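Aspartate aminotransferase (Thermotoga maritima, PDB 1O4S) catalyses the pyridoxal-phosphate-dependent transfer of an amino group from L-aspartate to 2-oxoglutarate, giving oxaloacetate and L-glutamate. Local coordinates at residues Ala31-Leu36 / Glu41-Leu46; Asn150-Phe155 / Glu168-Gly173; Gly198-Ala203 / Asp236-Ile241. One frame throughout, in Å; residues are numbered along the deposited sequence.

Overall arrangement
The three contacts illustrate how an aminotransferase subunit is assembled from two sheets. Interaction 1 belongs to the four-stranded sheet of the small domain, whereas interactions 2 and 3 pack helices against the seven-stranded sheet of the large, cofactor-binding domain. The latter two are neighbours: their centres are about 16 Å apart, and they touch where Glu168 CD lies 3.5 Å from Leu202 CD2. Interaction 1 stands apart, its centre about 38 Å from that of interaction 2 and about 42 Å from that of interaction 3. It is the one near the probable substrate site, for the side chain of Asn45 is about 8 Å from that of Arg365, which probably binds L-aspartate; interactions 2 and 3 lie away from the cofactor and substrate sites.

Interaction 1 (Ala31-Leu36 / Glu41-Leu46); sequences AKAKAL and EDVINL
Leu36 and Val43 form the apolar heart of this contact, where the chain leaving helix 27-38 returns along it toward strand 44-45. Leu36 CB is 3.6 Å from Val43 CG2 and 4.1 Å from Glu41 CB, so both partners are met at the root of the side chain. Its first torsion sets CG anti to the carbonyl carbon (chi1 -71°), and beyond this point the two branches divide: CD1 runs back past Val43 CG2 at 4.3 Å, while CD2 reaches Glu41 CG at 4.2 Å. Leu36 also touches Leu345 of helix 337-348.

The backbone closes the turn. Glu41 N donates to Leu36 O over 3.1 Å with an N-H...O angle of 144°, the donor tilted 28° from the carbonyl plane. Glu41 CB and CG crowd the same oxygen, CB at 3.1 Å, and a bend at the second torsion then carries the carboxylate away from the helix. One turn earlier, Ala33 CB lies 4.0 Å from Asn45 ND2, a van der Waals touch of a methyl on an amide nitrogen; the amide oxygen of Asn45 is bonded instead to Thr47 OG1. Between Glu41 and Val43 the chain makes an inverse gamma turn centred on Asp42, whose side chain points away from the helix to a salt bridge with Arg374.

Helix 27-38 is thereby laid against the lead-in to strand 44-45, which pairs in parallel with strand 350-354 as an outermost strand of the small-domain sheet, an arrangement belonging to the fold-type I aminotransferases.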
loop_
_atom_site.group_PDB
_atom_site.type_symbol
_atom_site.label_atom_id
_atom_site.label_comp_id
_atom_site.label_asym_id
_atom_site.label_seq_id
_atom_site.Cartn_x
_atom_site.Cartn_y
_atom_site.Cartn_z
ATOM N N ALA B 31 -15.526 16.599 -9.858
ATOM C CA ALA B 31 -15.268 16.994 -11.243
ATOM C C ALA B 31 -16.025 18.280 -11.587
ATOM O O ALA B 31 -15.501 19.145 -12.285
ATOM C CB ALA B 31 -15.672 15.870 -12.202
ATOM N N LYS B 32 -17.250 18.390 -11.081
ATOM C CA LYS B 32 -18.052 19.588 -11.258
ATOM C C LYS B 32 -17.400 20.811 -10.570
ATOM O O LYS B 32 -17.307 21.880 -11.170
ATOM C CB LYS B 32 -19.475 19.357 -10.759
ATOM C CG LYS B 32 -20.301 18.371 -11.631
ATOM C CD LYS B 32 -21.800 18.522 -11.380
ATOM C CE LYS B 32 -22.621 17.332 -11.891
ATOM N NZ LYS B 32 -22.688 16.253 -10.858
ATOM N N ALA B 33 -16.947 20.640 -9.334
ATOM C CA ALA B 33 -16.242 21.698 -8.597
ATOM C C ALA B 33 -14.972 22.145 -9.334
ATOM O O ALA B 33 -14.806 23.331 -9.574
ATOM C CB ALA B 33 -15.909 21.240 -7.164
ATOM N N LYS B 34 -14.123 21.186 -9.726
ATOM C CA LYS B 34 -12.887 21.459 -10.487
ATOM C C LYS B 34 -13.105 22.187 -11.817
ATOM O O LYS B 34 -12.277 23.020 -12.202
ATOM C CB LYS B 34 -12.112 20.169 -10.768
ATOM C CG LYS B 34 -11.535 19.545 -9.519
ATOM C CD LYS B 34 -10.957 18.135 -9.771
ATOM C CE LYS B 34 -10.195 17.603 -8.549
ATOM N NZ LYS B 34 -11.109 16.929 -7.560
ATOM N N ALA B 35 -14.207 21.851 -12.501
ATOM C CA ALA B 35 -14.590 22.465 -13.759
ATOM C C ALA B 35 -15.040 23.915 -13.575
ATOM O O ALA B 35 -14.777 24.765 -14.427
ATOM C CB ALA B 35 -15.703 21.669 -14.396
ATOM N N LEU B 36 -15.764 24.181 -12.493
ATOM C CA LEU B 36 -16.135 25.550 -12.149
ATOM C C LEU B 36 -14.885 26.402 -11.841
ATOM O O LEU B 36 -14.771 27.537 -12.303
ATOM C CB LEU B 36 -17.115 25.560 -10.974
ATOM C CG LEU B 36 -18.520 25.058 -11.322
ATOM C CD1 LEU B 36 -19.297 24.728 -10.063
ATOM C CD2 LEU B 36 -19.282 26.065 -12.186
ATOM N N GLU B 41 -14.379 30.498 -11.679
ATOM C CA GLU B 41 -15.418 30.659 -10.671
ATOM C C GLU B 41 -14.811 30.551 -9.262
ATOM O O GLU B 41 -13.819 29.823 -9.027
ATOM C CB GLU B 41 -16.544 29.641 -10.859
ATOM C CG GLU B 41 -17.212 29.677 -12.228
ATOM C CD GLU B 41 -18.201 30.817 -12.389
ATOM O OE1 GLU B 41 -18.823 30.904 -13.489
ATOM O OE2 GLU B 41 -18.368 31.623 -11.432
ATOM N N ASP B 42 -15.423 31.300 -8.340
ATOM C CA ASP B 42 -14.974 31.359 -6.949
ATOM C C ASP B 42 -15.665 30.278 -6.119
ATOM O O ASP B 42 -16.593 30.554 -5.345
ATOM C CB ASP B 42 -15.221 32.752 -6.342
ATOM C CG ASP B 42 -14.631 32.888 -4.934
ATOM O OD1 ASP B 42 -13.680 32.111 -4.571
ATOM O OD2 ASP B 42 -15.083 33.733 -4.129
ATOM N N VAL B 43 -15.198 29.048 -6.292
ATOM C CA VAL B 43 -15.766 27.909 -5.584
ATOM C C VAL B 43 -15.169 27.847 -4.180
ATOM O O VAL B 43 -13.950 27.775 -4.035
ATOM C CB VAL B 43 -15.464 26.566 -6.317
ATOM C CG1 VAL B 43 -15.784 25.364 -5.437
ATOM C CG2 VAL B 43 -16.233 26.494 -7.644
ATOM N N ILE B 44 -16.024 27.892 -3.160
ATOM C CA ILE B 44 -15.612 27.572 -1.808
ATOM C C ILE B 44 -15.896 26.082 -1.601
ATOM O O ILE B 44 -17.035 25.638 -1.616
ATOM C CB ILE B 44 -16.322 28.463 -0.755
ATOM C CG1 ILE B 44 -16.154 29.956 -1.093
ATOM C CG2 ILE B 44 -15.763 28.183 0.641
ATOM C CD1 ILE B 44 -17.189 30.849 -0.431
ATOM N N ASN B 45 -14.834 25.318 -1.412
ATOM C CA ASN B 45 -14.905 23.870 -1.406
ATOM C C ASN B 45 -14.818 23.389 0.018
ATOM O O ASN B 45 -13.751 23.368 0.598
ATOM C CB ASN B 45 -13.763 23.253 -2.241
ATOM C CG ASN B 45 -13.984 21.750 -2.525
ATOM O OD1 ASN B 45 -14.320 20.985 -1.623
ATOM N ND2 ASN B 45 -13.839 21.347 -3.797
ATOM N N LEU B 46 -15.954 22.983 0.554
ATOM C CA LEU B 46 -16.053 22.481 1.907
ATOM C C LEU B 46 -16.232 20.964 1.964
ATOM O O LEU B 46 -16.948 20.448 2.835
ATOM C CB LEU B 46 -17.222 23.177 2.585
ATOM C CG LEU B 46 -17.084 24.688 2.469
ATOM C CD1 LEU B 46 -18.264 25.339 3.135
ATOM C CD2 LEU B 46 -15.737 25.166 3.051
#

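Interaction 2 (Asn150-Phe155 / Glu168-Gly173); sequences NVVETF and EGLLVG
Leu170 and Val152 run alongside each other head to tail, one from helix 164-170, the other from strand 148-153. Their meeting point is a pair of methyl groups: Leu170 CD1 comes to 3.2 Å from Val152 CG2, a distance so short for two methyls that its exact value is doubtful. On the leucine the chain is fully extended at its end, with CD1 anti to CA (chi2 -178°), which sends that methyl farthest toward the strand. On the valine, CG1 is anti to the backbone N (chi1 172°), and the other branch, CG2, is the one that receives it.

Asn150, two residues earlier on the same side of the strand, meets the same methyl in another way. Here the two side chains cross obliquely, and Leu170 CD1 sits 4.1 Å from OD1 and 4.2 Å from ND2 of Asn150, almost evenly poised between the oxygen and nitrogen of the amide. A single leucine methyl therefore serves as the hub for both strand residues.

The strand itself is held by backbone bonds from Asn150 and Val152 to strand 127-132. Helix 164-170 follows strand 148-153, the outermost strand at this side of the sheet, and leads on to strand 175-180, parallel to it but beyond strand 127-132: a beta-alpha-beta crossover of the large, cofactor-binding domain, with Leu170 packing the helix onto the first strand.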
loop_
_atom_site.group_PDB
_atom_site.type_symbol
_atom_site.label_atom_id
_atom_site.label_comp_id
_atom_site.label_asym_id
_atom_site.label_seq_id
_atom_site.Cartn_x
_atom_site.Cartn_y
_atom_site.Cartn_z
ATOM N N ASN B 150 -22.832 -5.738 7.872
ATOM C CA ASN B 150 -24.124 -5.440 8.460
ATOM C C ASN B 150 -24.052 -3.981 8.911
ATOM O O ASN B 150 -23.330 -3.655 9.842
ATOM C CB ASN B 150 -24.412 -6.391 9.639
ATOM C CG ASN B 150 -25.891 -6.489 9.986
ATOM O OD1 ASN B 150 -26.690 -5.592 9.687
ATOM N ND2 ASN B 150 -26.266 -7.594 10.648
ATOM N N VAL B 151 -24.777 -3.117 8.212
ATOM C CA VAL B 151 -24.792 -1.685 8.492
ATOM C C VAL B 151 -25.887 -1.403 9.499
ATOM O O VAL B 151 -27.055 -1.725 9.267
ATOM C CB VAL B 151 -25.074 -0.861 7.225
ATOM C CG1 VAL B 151 -25.032 0.630 7.536
ATOM C CG2 VAL B 151 -24.108 -1.232 6.104
ATOM N N VAL B 152 -25.497 -0.828 10.627
ATOM C CA VAL B 152 -26.421 -0.510 11.692
ATOM C C VAL B 152 -26.560 0.994 11.631
ATOM O O VAL B 152 -25.610 1.720 11.938
ATOM C CB VAL B 152 -25.898 -0.974 13.078
ATOM C CG1 VAL B 152 -26.794 -0.463 14.195
ATOM C CG2 VAL B 152 -25.795 -2.491 13.113
ATOM N N GLU B 153 -27.743 1.449 11.217
ATOM C CA GLU B 153 -28.035 2.858 11.102
ATOM C C GLU B 153 -28.244 3.536 12.470
ATOM O O GLU B 153 -28.890 2.983 13.364
ATOM C CB GLU B 153 -29.273 3.054 10.241
ATOM C CG GLU B 153 -29.520 4.500 9.825
ATOM C CD GLU B 153 -30.811 4.672 9.039
ATOM O OE1 GLU B 153 -31.056 5.807 8.547
ATOM O OE2 GLU B 153 -31.586 3.686 8.925
ATOM N N THR B 154 -27.682 4.733 12.595
ATOM C CA THR B 154 -27.882 5.617 13.737
ATOM C C THR B 154 -28.555 6.896 13.279
ATOM O O THR B 154 -28.552 7.232 12.099
ATOM C CB THR B 154 -26.547 5.960 14.474
ATOM O OG1 THR B 154 -25.660 6.688 13.618
ATOM C CG2 THR B 154 -25.777 4.709 14.862
ATOM N N PHE B 155 -29.102 7.622 14.238
ATOM C CA PHE B 155 -30.066 8.685 13.949
ATOM C C PHE B 155 -29.684 9.975 14.634
ATOM O O PHE B 155 -29.158 9.955 15.744
ATOM C CB PHE B 155 -31.488 8.240 14.367
ATOM C CG PHE B 155 -31.917 6.955 13.714
ATOM C CD1 PHE B 155 -32.421 6.957 12.417
ATOM C CD2 PHE B 155 -31.748 5.732 14.366
ATOM C CE1 PHE B 155 -32.769 5.774 11.787
ATOM C CE2 PHE B 155 -32.099 4.545 13.741
ATOM C CZ PHE B 155 -32.613 4.563 12.450
ATOM N N GLU B 168 -26.108 -6.264 20.111
ATOM C CA GLU B 168 -26.096 -7.643 20.584
ATOM C C GLU B 168 -27.170 -8.434 19.859
ATOM O O GLU B 168 -26.987 -9.616 19.554
ATOM C CB GLU B 168 -26.332 -7.733 22.093
ATOM C CG GLU B 168 -26.116 -9.152 22.610
ATOM C CD GLU B 168 -26.206 -9.287 24.118
ATOM O OE1 GLU B 168 -26.028 -10.432 24.603
ATOM O OE2 GLU B 168 -26.451 -8.274 24.810
ATOM N N GLY B 169 -28.285 -7.750 19.593
ATOM C CA GLY B 169 -29.424 -8.322 18.906
ATOM C C GLY B 169 -29.070 -8.839 17.534
ATOM O O GLY B 169 -29.668 -9.821 17.092
ATOM N N LEU B 170 -28.096 -8.191 16.882
ATOM C CA LEU B 170 -27.666 -8.536 15.512
ATOM C C LEU B 170 -26.517 -9.519 15.418
ATOM O O LEU B 170 -26.246 -10.009 14.338
ATOM C CB LEU B 170 -27.240 -7.282 14.726
ATOM C CG LEU B 170 -28.281 -6.182 14.486
ATOM C CD1 LEU B 170 -27.655 -5.070 13.652
ATOM C CD2 LEU B 170 -29.568 -6.726 13.820
ATOM N N LEU B 171 -25.821 -9.787 16.516
ATOM C CA LEU B 171 -24.673 -10.691 16.469
ATOM C C LEU B 171 -25.091 -12.082 15.994
ATOM O O LEU B 171 -26.080 -12.661 16.476
ATOM C CB LEU B 171 -24.010 -10.820 17.842
ATOM C CG LEU B 171 -23.309 -9.589 18.403
ATOM C CD1 LEU B 171 -23.078 -9.763 19.874
ATOM C CD2 LEU B 171 -21.990 -9.347 17.682
ATOM N N VAL B 172 -24.325 -12.616 15.050
ATOM C CA VAL B 172 -24.495 -13.997 14.615
ATOM C C VAL B 172 -23.145 -14.729 14.705
ATOM O O VAL B 172 -22.121 -14.137 15.117
ATOM C CB VAL B 172 -25.160 -14.063 13.211
ATOM C CG1 VAL B 172 -26.642 -13.794 13.331
ATOM C CG2 VAL B 172 -24.547 -13.050 12.250
ATOM N N GLY B 173 -23.140 -16.019 14.365
ATOM C CA GLY B 173 -21.921 -16.824 14.412
ATOM C C GLY B 173 -20.794 -16.291 13.530
ATOM O O GLY B 173 -19.612 -16.351 13.871
#

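Interaction 3 (Gly198-Ala203 / Asp236-Ile241); sequences GLVRLA and DRIVYI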
loop_
_atom_site.group_PDB
_atom_site.type_symbol
_atom_site.label_atom_id
_atom_site.label_comp_id
_atom_site.label_asym_id
_atom_site.label_seq_id
_atom_site.Cartn_x
_atom_site.Cartn_y
_atom_site.Cartn_z
ATOM N N GLY B 198 -19.603 -1.381 27.323
ATOM C CA GLY B 198 -20.533 -2.445 27.023
ATOM C C GLY B 198 -20.093 -3.245 25.818
ATOM O O GLY B 198 -20.236 -4.464 25.792
ATOM N N LEU B 199 -19.516 -2.567 24.826
ATOM C CA LEU B 199 -19.110 -3.233 23.606
ATOM C C LEU B 199 -17.923 -4.144 23.924
ATOM O O LEU B 199 -17.821 -5.247 23.424
ATOM C CB LEU B 199 -18.748 -2.192 22.548
ATOM C CG LEU B 199 -19.116 -2.331 21.065
ATOM C CD1 LEU B 199 -17.990 -1.718 20.244
ATOM C CD2 LEU B 199 -19.406 -3.735 20.604
ATOM N N VAL B 200 -17.030 -3.667 24.778
ATOM C CA VAL B 200 -15.886 -4.448 25.234
ATOM C C VAL B 200 -16.336 -5.697 26.035
ATOM O O VAL B 200 -15.685 -6.737 25.967
ATOM C CB VAL B 200 -14.940 -3.561 26.106
ATOM C CG1 VAL B 200 -14.015 -4.409 27.002
ATOM C CG2 VAL B 200 -14.156 -2.643 25.256
ATOM N N ARG B 201 -17.438 -5.583 26.780
ATOM C CA ARG B 201 -18.042 -6.730 27.451
ATOM C C ARG B 201 -18.581 -7.707 26.422
ATOM O O ARG B 201 -18.305 -8.898 26.499
ATOM C CB ARG B 201 -19.185 -6.312 28.401
ATOM C CG ARG B 201 -18.742 -5.817 29.762
ATOM C CD ARG B 201 -19.891 -5.703 30.809
ATOM N NE ARG B 201 -20.817 -4.588 30.539
ATOM C CZ ARG B 201 -20.586 -3.294 30.841
ATOM N NH1 ARG B 201 -19.449 -2.917 31.440
ATOM N NH2 ARG B 201 -21.500 -2.365 30.533
ATOM N N LEU B 202 -19.365 -7.201 25.478
ATOM C CA LEU B 202 -19.920 -8.026 24.397
ATOM C C LEU B 202 -18.868 -8.799 23.611
ATOM O O LEU B 202 -19.133 -9.927 23.207
ATOM C CB LEU B 202 -20.673 -7.180 23.372
ATOM C CG LEU B 202 -22.169 -6.933 23.480
ATOM C CD1 LEU B 202 -22.636 -6.256 22.181
ATOM C CD2 LEU B 202 -22.936 -8.237 23.727
ATOM N N ALA B 203 -17.706 -8.181 23.381
ATOM C CA ALA B 203 -16.630 -8.785 22.599
ATOM C C ALA B 203 -15.992 -9.998 23.291
ATOM O O ALA B 203 -15.628 -10.972 22.633
ATOM C CB ALA B 203 -15.555 -7.729 22.259
ATOM N N ASP B 236 -6.559 -8.393 23.440
ATOM C CA ASP B 236 -6.975 -9.722 22.940
ATOM C C ASP B 236 -8.053 -9.642 21.869
ATOM O O ASP B 236 -8.058 -10.426 20.902
ATOM C CB ASP B 236 -7.431 -10.640 24.068
ATOM C CG ASP B 236 -6.268 -11.314 24.761
ATOM O OD1 ASP B 236 -6.511 -11.955 25.820
ATOM O OD2 ASP B 236 -5.083 -11.260 24.307
ATOM N N ARG B 237 -8.941 -8.669 22.051
ATOM C CA ARG B 237 -10.047 -8.443 21.154
ATOM C C ARG B 237 -10.073 -7.008 20.650
ATOM O O ARG B 237 -11.079 -6.555 20.155
ATOM C CB ARG B 237 -11.341 -8.812 21.878
ATOM C CG ARG B 237 -11.538 -10.327 22.021
ATOM C CD ARG B 237 -12.514 -10.735 23.114
ATOM N NE ARG B 237 -11.856 -11.153 24.373
ATOM C CZ ARG B 237 -11.565 -10.356 25.417
ATOM N NH1 ARG B 237 -11.865 -9.049 25.410
ATOM N NH2 ARG B 237 -10.964 -10.879 26.488
ATOM N N ILE B 238 -8.953 -6.302 20.730
ATOM C CA ILE B 238 -8.906 -4.903 20.282
ATOM C C ILE B 238 -7.919 -4.718 19.154
ATOM O O ILE B 238 -6.777 -5.132 19.271
ATOM C CB ILE B 238 -8.502 -3.970 21.434
ATOM C CG1 ILE B 238 -9.420 -4.158 22.652
ATOM C CG2 ILE B 238 -8.479 -2.505 20.958
ATOM C CD1 ILE B 238 -10.869 -3.747 22.425
ATOM N N VAL B 239 -8.365 -4.063 18.085
ATOM C CA VAL B 239 -7.483 -3.589 17.024
ATOM C C VAL B 239 -7.579 -2.065 17.047
ATOM O O VAL B 239 -8.626 -1.507 16.753
ATOM C CB VAL B 239 -7.879 -4.146 15.615
ATOM C CG1 VAL B 239 -6.983 -3.603 14.537
ATOM C CG2 VAL B 239 -7.838 -5.680 15.609
ATOM N N TYR B 240 -6.493 -1.405 17.401
ATOM C CA TYR B 240 -6.483 0.025 17.534
ATOM C C TYR B 240 -5.820 0.639 16.305
ATOM O O TYR B 240 -4.738 0.228 15.911
ATOM C CB TYR B 240 -5.758 0.399 18.826
ATOM C CG TYR B 240 -5.580 1.873 19.051
ATOM C CD1 TYR B 240 -6.615 2.652 19.592
ATOM C CD2 TYR B 240 -4.351 2.508 18.720
ATOM C CE1 TYR B 240 -6.434 4.046 19.801
ATOM C CE2 TYR B 240 -4.162 3.872 18.933
ATOM C CZ TYR B 240 -5.203 4.644 19.464
ATOM O OH TYR B 240 -4.998 5.978 19.693
ATOM N N ILE B 241 -6.500 1.611 15.699
ATOM C CA ILE B 241 -6.013 2.273 14.502
ATOM C C ILE B 241 -5.926 3.781 14.674
ATOM O O ILE B 241 -6.893 4.439 15.092
ATOM C CB ILE B 241 -6.872 1.878 13.276
ATOM C CG1 ILE B 241 -6.653 0.386 13.037
ATOM C CG2 ILE B 241 -6.513 2.732 12.059
ATOM C CD1 ILE B 241 -7.409 -0.194 11.992
#
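Ala203, whose N donates to Leu199 O over 2.9 Å within the helix, receives the side chain of Arg237 at its own carbonyl oxygen, through carbon rather than nitrogen: Arg237 CD lies 3.2 Å from Ala203 O, whereas NE of the same arginine stays at 4.2 Å. The polar end of the arginine thus passes the helix without bonding to it here, and its guanidinium stands oblique to the carbonyl oxygen. A bend at chi3 (-99°) turns the group away after CD and brings it over Asp236 CB, which lies 4.2 Å from one face of the guanidinium, offset toward the rim. The aliphatic part of the arginine does the covering, with CD also 4.4 Å from Ala203 CB. Were Arg237 an alanine, the carbonyl side of Ala203 would probably lose its methylene cover and a gap would open there.

A second, looser contact lies one turn back along the helix. Val200 CG2 meets Ile238 CD1 at 4.5 Å, methyl to methyl; Ile238 leaves its backbone alongside the helix, and the chi2 bend (-66°) brings CD1 to the valine.

Ile210 of strand 209-213 touches Val200, Ala203 and Ile238, and Ile228 of helix 228-231 touches Val200 and Ile238. Strand 238-243 runs parallel to strand 209-213, and its residues Val239 and Ile241 pack against helix 109-121, so the strand is sandwiched between that helix and helix 193-206.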